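Local coordinates for protein aromatic-L-amino-acid decarboxylase (Catharanthus roseus, PDB 6EEW) that decarboxylates L-tryptophan to tryptamine and 5-hydroxy-L-tryptophan to serotonin, working as a homodimer with pyridoxal 5'-phosphate as cofactor, at residues M78-I81 with Q82-I85; F206-T209 with C210-G214; T267-V270 with D271-S274; I489-L492 with T493-L497. One frame throughout, in Å; residues are numbered along the deposited sequence.

Contact 1. Residues M78-I81 with Q82-I85; sequences MKDI and QKDI
Asp80 and Asp84, one turn apart, run alongside each other in the same direction and bring two carboxylates to 4.0 Å between Asp80 OD1 and Asp84 OD2. Their planes are turned 46° apart, and the closest side-chain approach is from Asp80 CB to Asp84 OD2, 3.8 Å. Such like charges would probably disfavour each other, but each acid has a basic partner: Asp80 OD2 forms a salt bridge with Arg383 of the second subunit, while Asp84 OD1 has a long, weak ion pair with Arg62. The other end of the Asp80 carboxylate faces Lys83, whose NZ stays 4.1 Å from Asp80 OD1. CG anti to the backbone N (chi1 -171°) and a bend at chi3 bring the amine near without closing a salt bridge. Here the helix 74-85 widens into a pi-type turn at residues 82-85. Asp80 O takes the ordinary bond from Asp84 N at 2.8 Å and a weak one from Ile85 N at 3.4 Å, and Ile85 N leans weakly on Ile81 O as well. On the buried face Ile85 CB lies 3.6 Å from Ile81 O, and the two isoleucine side chains meet more loosely. Trp379 of the second subunit packs on Ile81, and Phe373 of that subunit on Ile85, so this side belongs to the dimer interface. On the solvent side the packing is loose. Lys79 and Lys83 run out next to each other, their NZ atoms 5.0 Å apart, and Gln82 touches the preceding turn through CB and CG alone, its amide leading away from Met78.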
ATOM      1  N   MET A  78       3.615  -9.948  25.059  1.00 72.14           N
ATOM      2  CA  MET A  78       2.227  -9.590  25.321  1.00 69.27           C
ATOM      3  C   MET A  78       2.133  -8.641  26.505  1.00 71.03           C
ATOM      4  O   MET A  78       1.355  -7.675  26.485  1.00 75.05           O
ATOM      5  CB  MET A  78       1.415 -10.854  25.571  1.00 72.19           C
ATOM      6  CG  MET A  78       1.366 -11.787  24.375  1.00 76.32           C
ATOM      7  SD  MET A  78       0.442 -11.080  22.997  1.00 76.89           S
ATOM      8  CE  MET A  78       1.644  -9.946  22.321  1.00 73.75           C
ATOM      9  N   LYS A  79       2.926  -8.896  27.551  1.00 68.30           N
ATOM     10  CA  LYS A  79       2.960  -7.982  28.686  1.00 71.82           C
ATOM     11  C   LYS A  79       3.365  -6.583  28.241  1.00 73.01           C
ATOM     12  O   LYS A  79       2.735  -5.588  28.621  1.00 72.58           O
ATOM     13  CB  LYS A  79       3.922  -8.510  29.747  1.00 74.27           C
ATOM     14  CG  LYS A  79       3.855  -7.763  31.063  1.00 82.25           C
ATOM     15  CD  LYS A  79       4.935  -8.237  32.029  1.00 88.16           C
ATOM     16  CE  LYS A  79       6.335  -7.927  31.517  1.00 88.89           C
ATOM     17  NZ  LYS A  79       7.378  -8.436  32.454  1.00 91.96           N
ATOM     18  N   ASP A  80       4.402  -6.490  27.404  1.00 71.08           N
ATOM     19  CA  ASP A  80       4.871  -5.184  26.946  1.00 71.06           C
ATOM     20  C   ASP A  80       3.848  -4.504  26.047  1.00 73.42           C
ATOM     21  O   ASP A  80       3.782  -3.274  25.996  1.00 71.39           O
ATOM     22  CB  ASP A  80       6.194  -5.332  26.201  1.00 72.03           C
ATOM     23  CG  ASP A  80       7.324  -5.777  27.104  1.00 72.18           C
ATOM     24  OD1 ASP A  80       7.101  -5.847  28.335  1.00 77.65           O
ATOM     25  OD2 ASP A  80       8.425  -6.064  26.577  1.00 68.21           O
ATOM     26  N   ILE A  81       3.073  -5.284  25.302  1.00 69.70           N
ATOM     27  CA  ILE A  81       2.034  -4.695  24.474  1.00 64.89           C
ATOM     28  C   ILE A  81       0.934  -4.123  25.351  1.00 68.09           C
ATOM     29  O   ILE A  81       0.374  -3.058  25.058  1.00 65.17           O
ATOM     30  CB  ILE A  81       1.503  -5.744  23.486  1.00 61.36           C
ATOM     31  CG1 ILE A  81       2.597  -6.064  22.471  1.00 56.80           C
ATOM     32  CG2 ILE A  81       0.242  -5.222  22.799  1.00 59.93           C
ATOM     33  CD1 ILE A  81       2.218  -7.088  21.464  1.00 57.97           C
ATOM     34  N   GLN A  82       0.607  -4.823  26.440  1.00 73.34           N
ATOM     35  CA  GLN A  82      -0.404  -4.317  27.362  1.00 75.18           C
ATOM     36  C   GLN A  82       0.088  -3.086  28.112  1.00 76.20           C
ATOM     37  O   GLN A  82      -0.703  -2.182  28.404  1.00 80.12           O
ATOM     38  CB  GLN A  82      -0.808  -5.413  28.349  1.00 79.09           C
ATOM     39  CG  GLN A  82      -2.004  -6.238  27.905  1.00 86.93           C
ATOM     40  CD  GLN A  82      -3.328  -5.476  28.001  1.00 93.13           C
ATOM     41  OE1 GLN A  82      -3.439  -4.325  27.568  1.00 94.21           O
ATOM     42  NE2 GLN A  82      -4.337  -6.120  28.581  1.00 95.72           N
ATOM     43  N   LYS A  83       1.388  -3.017  28.396  1.00 71.50           N
ATOM     44  CA  LYS A  83       1.926  -2.033  29.326  1.00 73.09           C
ATOM     45  C   LYS A  83       2.577  -0.827  28.653  1.00 74.61           C
ATOM     46  O   LYS A  83       2.602   0.253  29.252  1.00 78.60           O
ATOM     47  CB  LYS A  83       2.924  -2.719  30.264  1.00 77.51           C
ATOM     48  CG  LYS A  83       3.414  -1.883  31.433  1.00 81.73           C
ATOM     49  CD  LYS A  83       4.582  -2.593  32.086  1.00 85.82           C
ATOM     50  CE  LYS A  83       5.689  -2.840  31.075  1.00 88.17           C
ATOM     51  NZ  LYS A  83       6.834  -3.558  31.669  1.00 94.25           N
ATOM     52  N   ASP A  84       3.099  -0.973  27.431  1.00 71.41           N
ATOM     53  CA  ASP A  84       3.881   0.060  26.764  1.00 68.94           C
ATOM     54  C   ASP A  84       3.321   0.490  25.417  1.00 69.57           C
ATOM     55  O   ASP A  84       3.600   1.613  24.989  1.00 71.21           O
ATOM     56  CB  ASP A  84       5.324  -0.415  26.524  1.00 75.27           C
ATOM     57  CG  ASP A  84       6.033  -0.829  27.799  1.00 81.38           C
ATOM     58  OD1 ASP A  84       5.938  -0.095  28.807  1.00 85.84           O
ATOM     59  OD2 ASP A  84       6.701  -1.889  27.780  1.00 79.24           O
ATOM     60  N   ILE A  85       2.567  -0.367  24.723  1.00 67.06           N
ATOM     61  CA  ILE A  85       2.036  -0.021  23.406  1.00 63.62           C
ATOM     62  C   ILE A  85       0.606   0.498  23.510  1.00 62.06           C
ATOM     63  O   ILE A  85       0.329   1.656  23.176  1.00 62.48           O
ATOM     64  CB  ILE A  85       2.093  -1.212  22.434  1.00 58.92           C
ATOM     65  CG1 ILE A  85       3.529  -1.718  22.269  1.00 59.61           C
ATOM     66  CG2 ILE A  85       1.516  -0.795  21.084  1.00 55.15           C
ATOM     67  CD1 ILE A  85       4.479  -0.694  21.704  1.00 52.33           C
TER

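Contact 2. Residues F206-T209 with C210-G214; sequences FPKT and CKLAG
Four regular helical bonds run from Cys210, Lys211, Leu212 and Ala213 back to the carbonyls of Phe206, Pro207, Lys208 and Thr209, before Gly214, with positive phi, ends the helix in a Schellman motif; Gly214 N bonds to Lys211 O at 2.9 Å. One turn in from the start, Cys210 SG sits over a face of the Phe206 ring, a sulfur-aromatic contact. The sulfur stands 3.8 Å from the ring centroid and 25° off the ring normal, shifted toward the CE1-CZ side, and Cys210 SG to Phe206 CE1 measures 3.5 Å. With CG anti to the backbone N (chi1 163°), the Phe206 ring swings forward toward the next turn and meets the thiol. An alanine here would remove the ring and is likely to leave Cys210 SG without its aromatic cover, opening a gap at the sheet. Farther along, Leu212 CG lies 3.2 Å from Lys208 O. Lys208 and Lys211 send their amines to the second subunit, to Gln366 O and to Thr343 O and Arg340 O of that chain. This short helix is the crossover of a beta-alpha-beta unit: Phe206 packs on Phe254 and Cys256 of strand 251-258, Cys210 on Cys196 of strand 194-199 and Ile220 of strand 220-223, and Thr209 on Ile171, Leu172 and Ile175 of helix 167-186.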
ATOM      1  N   PHE A 206      -4.248  16.956  -2.097  1.00 61.47           N
ATOM      2  CA  PHE A 206      -4.320  17.111  -3.550  1.00 55.88           C
ATOM      3  C   PHE A 206      -3.107  17.832  -4.130  1.00 57.01           C
ATOM      4  O   PHE A 206      -2.537  17.347  -5.126  1.00 64.43           O
ATOM      5  CB  PHE A 206      -5.635  17.821  -3.888  1.00 49.90           C
ATOM      6  CG  PHE A 206      -5.685  18.405  -5.256  1.00 48.94           C
ATOM      7  CD1 PHE A 206      -5.845  17.600  -6.377  1.00 48.62           C
ATOM      8  CD2 PHE A 206      -5.528  19.767  -5.420  1.00 45.38           C
ATOM      9  CE1 PHE A 206      -5.882  18.171  -7.651  1.00 47.68           C
ATOM     10  CE2 PHE A 206      -5.561  20.348  -6.685  1.00 49.32           C
ATOM     11  CZ  PHE A 206      -5.737  19.547  -7.801  1.00 48.77           C
ATOM     12  N   PRO A 207      -2.672  18.974  -3.598  1.00 51.81           N
ATOM     13  CA  PRO A 207      -1.454  19.608  -4.133  1.00 53.29           C
ATOM     14  C   PRO A 207      -0.215  18.732  -4.015  1.00 60.50           C
ATOM     15  O   PRO A 207       0.631  18.709  -4.923  1.00 53.94           O
ATOM     16  CB  PRO A 207      -1.326  20.883  -3.286  1.00 49.62           C
ATOM     17  CG  PRO A 207      -2.741  21.130  -2.742  1.00 49.69           C
ATOM     18  CD  PRO A 207      -3.315  19.773  -2.538  1.00 50.64           C
ATOM     19  N   LYS A 208      -0.063  18.042  -2.887  1.00 63.20           N
ATOM     20  CA  LYS A 208       1.060  17.129  -2.736  1.00 57.46           C
ATOM     21  C   LYS A 208       1.072  16.119  -3.871  1.00 55.05           C
ATOM     22  O   LYS A 208       2.110  15.874  -4.499  1.00 52.59           O
ATOM     23  CB  LYS A 208       0.974  16.420  -1.385  1.00 54.68           C
ATOM     24  CG  LYS A 208       1.941  15.251  -1.223  1.00 57.11           C
ATOM     25  CD  LYS A 208       1.833  14.659   0.156  1.00 58.70           C
ATOM     26  CE  LYS A 208       2.744  13.459   0.325  1.00 63.47           C
ATOM     27  NZ  LYS A 208       2.711  12.992   1.738  1.00 67.79           N
ATOM     28  N   THR A 209      -0.089  15.533  -4.150  1.00 58.49           N
ATOM     29  CA  THR A 209      -0.209  14.583  -5.249  1.00 58.06           C
ATOM     30  C   THR A 209       0.189  15.216  -6.577  1.00 49.83           C
ATOM     31  O   THR A 209       0.970  14.640  -7.340  1.00 52.88           O
ATOM     32  CB  THR A 209      -1.638  14.042  -5.309  1.00 67.41           C
ATOM     33  OG1 THR A 209      -1.873  13.217  -4.163  1.00 72.92           O
ATOM     34  CG2 THR A 209      -1.829  13.201  -6.548  1.00 72.15           C
ATOM     35  N   CYS A 210      -0.323  16.416  -6.867  1.00 41.74           N
ATOM     36  CA  CYS A 210       0.047  17.067  -8.124  1.00 46.86           C
ATOM     37  C   CYS A 210       1.561  17.243  -8.224  1.00 54.65           C
ATOM     38  O   CYS A 210       2.161  16.997  -9.277  1.00 52.27           O
ATOM     39  CB  CYS A 210      -0.649  18.418  -8.247  1.00 50.45           C
ATOM     40  SG  CYS A 210      -2.467  18.319  -8.341  1.00 48.34           S
ATOM     41  N   LYS A 211       2.190  17.690  -7.138  1.00 59.15           N
ATOM     42  CA  LYS A 211       3.636  17.879  -7.142  1.00 56.23           C
ATOM     43  C   LYS A 211       4.351  16.555  -7.394  1.00 60.62           C
ATOM     44  O   LYS A 211       5.328  16.498  -8.152  1.00 55.09           O
ATOM     45  CB  LYS A 211       4.078  18.498  -5.815  1.00 54.90           C
ATOM     46  CG  LYS A 211       5.572  18.674  -5.657  1.00 56.78           C
ATOM     47  CD  LYS A 211       5.924  19.222  -4.277  1.00 56.98           C
ATOM     48  CE  LYS A 211       7.415  19.508  -4.185  1.00 59.49           C
ATOM     49  NZ  LYS A 211       7.820  20.114  -2.886  1.00 62.28           N
ATOM     50  N   LEU A 212       3.867  15.474  -6.775  1.00 53.44           N
ATOM     51  CA  LEU A 212       4.470  14.167  -6.996  1.00 52.27           C
ATOM     52  C   LEU A 212       4.478  13.787  -8.468  1.00 57.78           C
ATOM     53  O   LEU A 212       5.406  13.107  -8.923  1.00 57.22           O
ATOM     54  CB  LEU A 212       3.747  13.101  -6.179  1.00 52.99           C
ATOM     55  CG  LEU A 212       3.875  13.257  -4.664  1.00 57.31           C
ATOM     56  CD1 LEU A 212       3.282  12.056  -3.968  1.00 53.86           C
ATOM     57  CD2 LEU A 212       5.345  13.436  -4.267  1.00 59.25           C
ATOM     58  N   ALA A 213       3.445  14.183  -9.218  1.00 56.86           N
ATOM     59  CA  ALA A 213       3.348  13.843 -10.634  1.00 46.56           C
ATOM     60  C   ALA A 213       4.178  14.762 -11.513  1.00 52.80           C
ATOM     61  O   ALA A 213       4.239  14.539 -12.729  1.00 58.20           O
ATOM     62  CB  ALA A 213       1.895  13.875 -11.100  1.00 40.97           C
ATOM     63  N   GLY A 214       4.813  15.778 -10.935  1.00 50.00           N
ATOM     64  CA  GLY A 214       5.626  16.691 -11.697  1.00 44.58           C
ATOM     65  C   GLY A 214       4.923  17.938 -12.169  1.00 54.39           C
ATOM     66  O   GLY A 214       5.507  18.704 -12.946  1.00 50.42           O
TER

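Contact 3. Residues T267-V270 with D271-S274; sequences TDPV and DSLS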
ATOM      1  N   THR A 267     -19.485  19.351  -0.420  1.00 46.05           N
ATOM      2  CA  THR A 267     -19.785  18.514  -1.580  1.00 48.39           C
ATOM      3  C   THR A 267     -19.630  19.337  -2.847  1.00 53.65           C
ATOM      4  O   THR A 267     -20.342  20.332  -3.036  1.00 59.44           O
ATOM      5  CB  THR A 267     -21.210  17.938  -1.503  1.00 48.93           C
ATOM      6  OG1 THR A 267     -22.142  18.997  -1.272  1.00 59.00           O
ATOM      7  CG2 THR A 267     -21.357  16.929  -0.391  1.00 41.75           C
ATOM      8  N   ASP A 268     -18.718  18.932  -3.698  1.00 47.98           N
ATOM      9  CA  ASP A 268     -18.623  19.591  -4.992  1.00 50.71           C
ATOM     10  C   ASP A 268     -19.673  19.019  -5.930  1.00 44.09           C
ATOM     11  O   ASP A 268     -19.901  17.807  -5.928  1.00 46.85           O
ATOM     12  CB  ASP A 268     -17.232  19.405  -5.591  1.00 59.10           C
ATOM     13  CG  ASP A 268     -16.140  19.979  -4.715  1.00 69.01           C
ATOM     14  OD1 ASP A 268     -16.320  21.107  -4.205  1.00 65.11           O
ATOM     15  OD2 ASP A 268     -15.113  19.287  -4.524  1.00 79.48           O
ATOM     16  N   PRO A 269     -20.307  19.860  -6.756  1.00 50.59           N
ATOM     17  CA  PRO A 269     -21.431  19.388  -7.580  1.00 52.68           C
ATOM     18  C   PRO A 269     -20.916  18.621  -8.787  1.00 53.36           C
ATOM     19  O   PRO A 269     -20.405  19.208  -9.745  1.00 49.70           O
ATOM     20  CB  PRO A 269     -22.143  20.695  -7.976  1.00 51.66           C
ATOM     21  CG  PRO A 269     -21.052  21.715  -8.009  1.00 53.72           C
ATOM     22  CD  PRO A 269     -20.049  21.298  -6.937  1.00 52.96           C
ATOM     23  N   VAL A 270     -21.050  17.294  -8.739  1.00 50.85           N
ATOM     24  CA  VAL A 270     -20.528  16.456  -9.815  1.00 51.38           C
ATOM     25  C   VAL A 270     -21.185  16.798 -11.145  1.00 55.42           C
ATOM     26  O   VAL A 270     -20.515  16.870 -12.182  1.00 56.12           O
ATOM     27  CB  VAL A 270     -20.711  14.967  -9.465  1.00 54.47           C
ATOM     28  CG1 VAL A 270     -20.453  14.113 -10.685  1.00 53.56           C
ATOM     29  CG2 VAL A 270     -19.776  14.573  -8.327  1.00 57.51           C
ATOM     30  N   ASP A 271     -22.500  17.033 -11.135  1.00 60.55           N
ATOM     31  CA  ASP A 271     -23.250  17.161 -12.385  1.00 59.94           C
ATOM     32  C   ASP A 271     -22.792  18.365 -13.203  1.00 53.24           C
ATOM     33  O   ASP A 271     -22.588  18.249 -14.416  1.00 56.50           O
ATOM     34  CB  ASP A 271     -24.755  17.233 -12.099  1.00 61.04           C
ATOM     35  CG  ASP A 271     -25.085  18.168 -10.958  1.00 68.46           C
ATOM     36  OD1 ASP A 271     -24.149  18.858 -10.485  1.00 66.31           O
ATOM     37  OD2 ASP A 271     -26.265  18.189 -10.519  1.00 76.22           O
ATOM     38  N   SER A 272     -22.655  19.539 -12.572  1.00 49.64           N
ATOM     39  CA  SER A 272     -22.220  20.727 -13.319  1.00 54.58           C
ATOM     40  C   SER A 272     -20.715  20.719 -13.609  1.00 60.20           C
ATOM     41  O   SER A 272     -20.277  21.085 -14.719  1.00 58.85           O
ATOM     42  CB  SER A 272     -22.595  21.993 -12.553  1.00 54.29           C
ATOM     43  OG  SER A 272     -22.109  21.943 -11.226  1.00 59.74           O
ATOM     44  N   LEU A 273     -19.910  20.309 -12.616  1.00 60.67           N
ATOM     45  CA  LEU A 273     -18.462  20.323 -12.788  1.00 56.17           C
ATOM     46  C   LEU A 273     -18.027  19.363 -13.880  1.00 58.16           C
ATOM     47  O   LEU A 273     -17.106  19.663 -14.644  1.00 61.93           O
ATOM     48  CB  LEU A 273     -17.760  19.981 -11.473  1.00 49.73           C
ATOM     49  CG  LEU A 273     -17.925  20.976 -10.329  1.00 47.30           C
ATOM     50  CD1 LEU A 273     -17.206  20.479  -9.090  1.00 44.85           C
ATOM     51  CD2 LEU A 273     -17.419  22.352 -10.737  1.00 46.98           C
ATOM     52  N   SER A 274     -18.658  18.195 -13.959  1.00 58.63           N
ATOM     53  CA  SER A 274     -18.257  17.238 -14.983  1.00 60.53           C
ATOM     54  C   SER A 274     -18.603  17.758 -16.365  1.00 66.07           C
ATOM     55  O   SER A 274     -17.860  17.529 -17.325  1.00 66.82           O
ATOM     56  CB  SER A 274     -18.915  15.884 -14.732  1.00 59.61           C
ATOM     57  OG  SER A 274     -20.326  15.997 -14.771  1.00 67.47           O
TER
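Leu273 folds back over Pro269, and every step of its side chain from CB to CD1 meets something of the residues before the helix. CB lies 3.3 Å from Pro269 O. CG comes nearer still, 3.1 Å from the same Pro269 O, and also faces the proline CG. CD1, at the tip, fits between two residues, 3.7 Å from Pro269 CD and 3.7 Å from Asp268 CB. This course follows from CG standing anti to the carbonyl carbon (chi1 -65°), which turns the branch toward the preceding turn, where leucine and proline ring cross obliquely. Pro269 O is thus wrapped by carbon, yet it also accepts the backbone bond from Leu273 N. Pro269 occupies the N-cap of helix 270-280, the helix that links the neighbouring parallel strands 251-258 and 283-287 in a beta-alpha-beta crossover of the large pyridoxal-phosphate domain. Asp268 ties the approach to this cap: its OD2 accepts Thr258 N, and its OD1 accepts Ile233 N. Ser272 OG also touches the proline ring, at Pro269 CG, 3.4 Å away, and Pro235 from helix 235-247 packs on both residues. Asp271 OD1 bends round to its own helix, taking Ser272 N on its anti side, 34° out of the carboxylate plane. Val270 O is gripped twice by Ser274, one turn on, by OG at 2.7 Å and by N at 2.9 Å, from opposite faces of the carbonyl plane; Ser274 OG is also bonded to Arg309 NE.

Contact 4. Residues I489-L492 with T493-L497; sequences IQKL and TDDLL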
ATOM      1  N   ILE A 489     -20.468  17.408  26.864  1.00 68.05           N
ATOM      2  CA  ILE A 489     -20.232  18.700  26.230  1.00 72.06           C
ATOM      3  C   ILE A 489     -20.974  19.792  26.984  1.00 74.95           C
ATOM      4  O   ILE A 489     -20.414  20.855  27.290  1.00 74.08           O
ATOM      5  CB  ILE A 489     -20.639  18.650  24.747  1.00 71.61           C
ATOM      6  CG1 ILE A 489     -19.773  17.623  24.000  1.00 69.63           C
ATOM      7  CG2 ILE A 489     -20.559  20.035  24.128  1.00 73.03           C
ATOM      8  CD1 ILE A 489     -20.120  17.439  22.540  1.00 66.29           C
ATOM      9  N   GLN A 490     -22.241  19.534  27.326  1.00 73.08           N
ATOM     10  CA  GLN A 490     -23.015  20.533  28.052  1.00 74.17           C
ATOM     11  C   GLN A 490     -22.434  20.783  29.438  1.00 81.87           C
ATOM     12  O   GLN A 490     -22.375  21.933  29.894  1.00 86.96           O
ATOM     13  CB  GLN A 490     -24.481  20.107  28.146  1.00 75.38           C
ATOM     14  CG  GLN A 490     -25.294  20.413  26.898  1.00 73.04           C
ATOM     15  CD  GLN A 490     -26.775  20.140  27.078  1.00 78.74           C
ATOM     16  OE1 GLN A 490     -27.176  19.066  27.534  1.00 80.83           O
ATOM     17  NE2 GLN A 490     -27.599  21.129  26.747  1.00 78.92           N
ATOM     18  N   LYS A 491     -22.007  19.725  30.133  1.00 83.84           N
ATOM     19  CA  LYS A 491     -21.417  19.919  31.457  1.00 86.03           C
ATOM     20  C   LYS A 491     -20.159  20.773  31.375  1.00 84.22           C
ATOM     21  O   LYS A 491     -19.962  21.696  32.175  1.00 88.36           O
ATOM     22  CB  LYS A 491     -21.093  18.580  32.124  1.00 88.67           C
ATOM     23  CG  LYS A 491     -20.446  18.764  33.506  1.00 92.80           C
ATOM     24  CD  LYS A 491     -20.106  17.450  34.194  1.00 98.10           C
ATOM     25  CE  LYS A 491     -18.955  16.727  33.509  1.00 99.63           C
ATOM     26  NZ  LYS A 491     -18.497  15.536  34.289  1.00100.03           N
ATOM     27  N   LEU A 492     -19.281  20.465  30.419  1.00 78.13           N
ATOM     28  CA  LEU A 492     -18.043  21.223  30.299  1.00 78.79           C
ATOM     29  C   LEU A 492     -18.306  22.654  29.861  1.00 79.04           C
ATOM     30  O   LEU A 492     -17.558  23.565  30.232  1.00 80.09           O
ATOM     31  CB  LEU A 492     -17.091  20.524  29.332  1.00 79.05           C
ATOM     32  CG  LEU A 492     -16.632  19.141  29.799  1.00 77.08           C
ATOM     33  CD1 LEU A 492     -15.647  18.513  28.817  1.00 71.91           C
ATOM     34  CD2 LEU A 492     -16.037  19.233  31.191  1.00 78.95           C
ATOM     35  N   THR A 493     -19.372  22.881  29.093  1.00 80.78           N
ATOM     36  CA  THR A 493     -19.729  24.248  28.739  1.00 77.51           C
ATOM     37  C   THR A 493     -20.230  25.007  29.959  1.00 75.86           C
ATOM     38  O   THR A 493     -19.853  26.162  30.173  1.00 77.88           O
ATOM     39  CB  THR A 493     -20.785  24.249  27.635  1.00 77.03           C
ATOM     40  OG1 THR A 493     -20.261  23.600  26.469  1.00 73.64           O
ATOM     41  CG2 THR A 493     -21.189  25.675  27.282  1.00 76.95           C
ATOM     42  N   ASP A 494     -21.049  24.361  30.793  1.00 77.18           N
ATOM     43  CA  ASP A 494     -21.482  24.995  32.037  1.00 85.59           C
ATOM     44  C   ASP A 494     -20.285  25.362  32.901  1.00 92.29           C
ATOM     45  O   ASP A 494     -20.154  26.507  33.348  1.00 93.87           O
ATOM     46  CB  ASP A 494     -22.440  24.080  32.802  1.00 92.75           C
ATOM     47  CG  ASP A 494     -23.750  23.848  32.065  1.00100.40           C
ATOM     48  OD1 ASP A 494     -24.094  24.663  31.179  1.00102.61           O
ATOM     49  OD2 ASP A 494     -24.440  22.850  32.372  1.00101.93           O
ATOM     50  N   ASP A 495     -19.394  24.394  33.139  1.00 99.67           N
ATOM     51  CA  ASP A 495     -18.179  24.670  33.904  1.00106.82           C
ATOM     52  C   ASP A 495     -17.388  25.813  33.291  1.00106.68           C
ATOM     53  O   ASP A 495     -16.781  26.615  34.012  1.00111.54           O
ATOM     54  CB  ASP A 495     -17.301  23.419  33.995  1.00111.59           C
ATOM     55  CG  ASP A 495     -17.842  22.384  34.962  1.00118.72           C
ATOM     56  OD1 ASP A 495     -18.850  22.668  35.645  1.00121.88           O
ATOM     57  OD2 ASP A 495     -17.253  21.286  35.043  1.00120.45           O
ATOM     58  N   LEU A 496     -17.378  25.903  31.960  1.00100.33           N
ATOM     59  CA  LEU A 496     -16.576  26.908  31.278  1.00 94.13           C
ATOM     60  C   LEU A 496     -17.170  28.311  31.377  1.00 94.25           C
ATOM     61  O   LEU A 496     -16.474  29.277  31.043  1.00 96.20           O
ATOM     62  CB  LEU A 496     -16.407  26.503  29.815  1.00 86.99           C
ATOM     63  CG  LEU A 496     -15.632  27.451  28.908  1.00 87.52           C
ATOM     64  CD1 LEU A 496     -14.187  27.528  29.368  1.00 86.64           C
ATOM     65  CD2 LEU A 496     -15.713  26.987  27.463  1.00 86.18           C
ATOM     66  N   LEU A 497     -18.417  28.446  31.829  1.00 87.81           N
ATOM     67  CA  LEU A 497     -19.026  29.762  32.033  1.00 87.68           C
ATOM     68  C   LEU A 497     -19.754  29.827  33.375  1.00 91.15           C
ATOM     69  O   LEU A 497     -19.158  30.118  34.413  1.00 94.47           O
ATOM     70  CB  LEU A 497     -20.010  30.096  30.903  1.00 87.11           C
ATOM     71  CG  LEU A 497     -19.595  29.997  29.428  1.00 82.00           C
ATOM     72  CD1 LEU A 497     -19.366  28.564  29.019  1.00 78.52           C
ATOM     73  CD2 LEU A 497     -20.648  30.629  28.524  1.00 80.10           C
TER
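The carboxylate of Asp494 lies with one face over the carbonyl oxygen of Gln490, which sits almost straight beneath its CG, 3.2 Å from Asp494 CG to Gln490 O. Asp495 does likewise one residue on, its CG 3.6 Å from Lys491 O. Both groups belong to the last turns of helix 479-496, the last helix of the chain, which packs on helix 438-451 and strand 414-416. At the edge of the first carboxylate, Asp494 OD1 forms a salt bridge with Arg413, which probably offsets the cost of holding a carboxylate so near a carbonyl oxygen. Lys491 makes no such pair with Asp495: its NZ stays 5.9 Å from Asp495 OD2. The backbone below is regular, and the bond from Asp495 N to Lys491 O is close to straight at 177°. On the buried side Ile489 and Leu492 rest on Leu449, while Thr493 packs against Phe414 and Leu445. A valine in place of Thr493 would keep the bulk but lose the hydroxyl, and would probably leave Ile489 O with the backbone N-H alone and that carbonyl less firmly held. The hydroxyl, OG1 anti to the carbonyl carbon (chi1 -61°), reaches back one turn. Thr493 OG1 and Thr493 N each stand 2.9 Å from Ile489 O and meet it from opposite faces, the hydroxyl 38° above the carbonyl plane.

All four contacts are local, each within a turn or so of helix, but they sit at different depths. Contact 2 is buried; contacts 1, 3 and 4 are partly buried. Contacts 2 and 3 lie on helices beside the large mixed sheet, with nearest atoms about 9 Å apart; sulfur on a ring marks the first, a proline at the N-cap position the second. Contacts 1 and 2 both touch the second subunit, contact 1 through an arginine of that subunit and aromatic packing, contact 2 mainly through polar bonds, lysine amines among them. Contact 4, on the terminal helix, touches no other chain. Serine and threonine hydroxyls reinforce carbonyls in contacts 3 and 4 alike, whereas exposed charges gather in contacts 1 and 4.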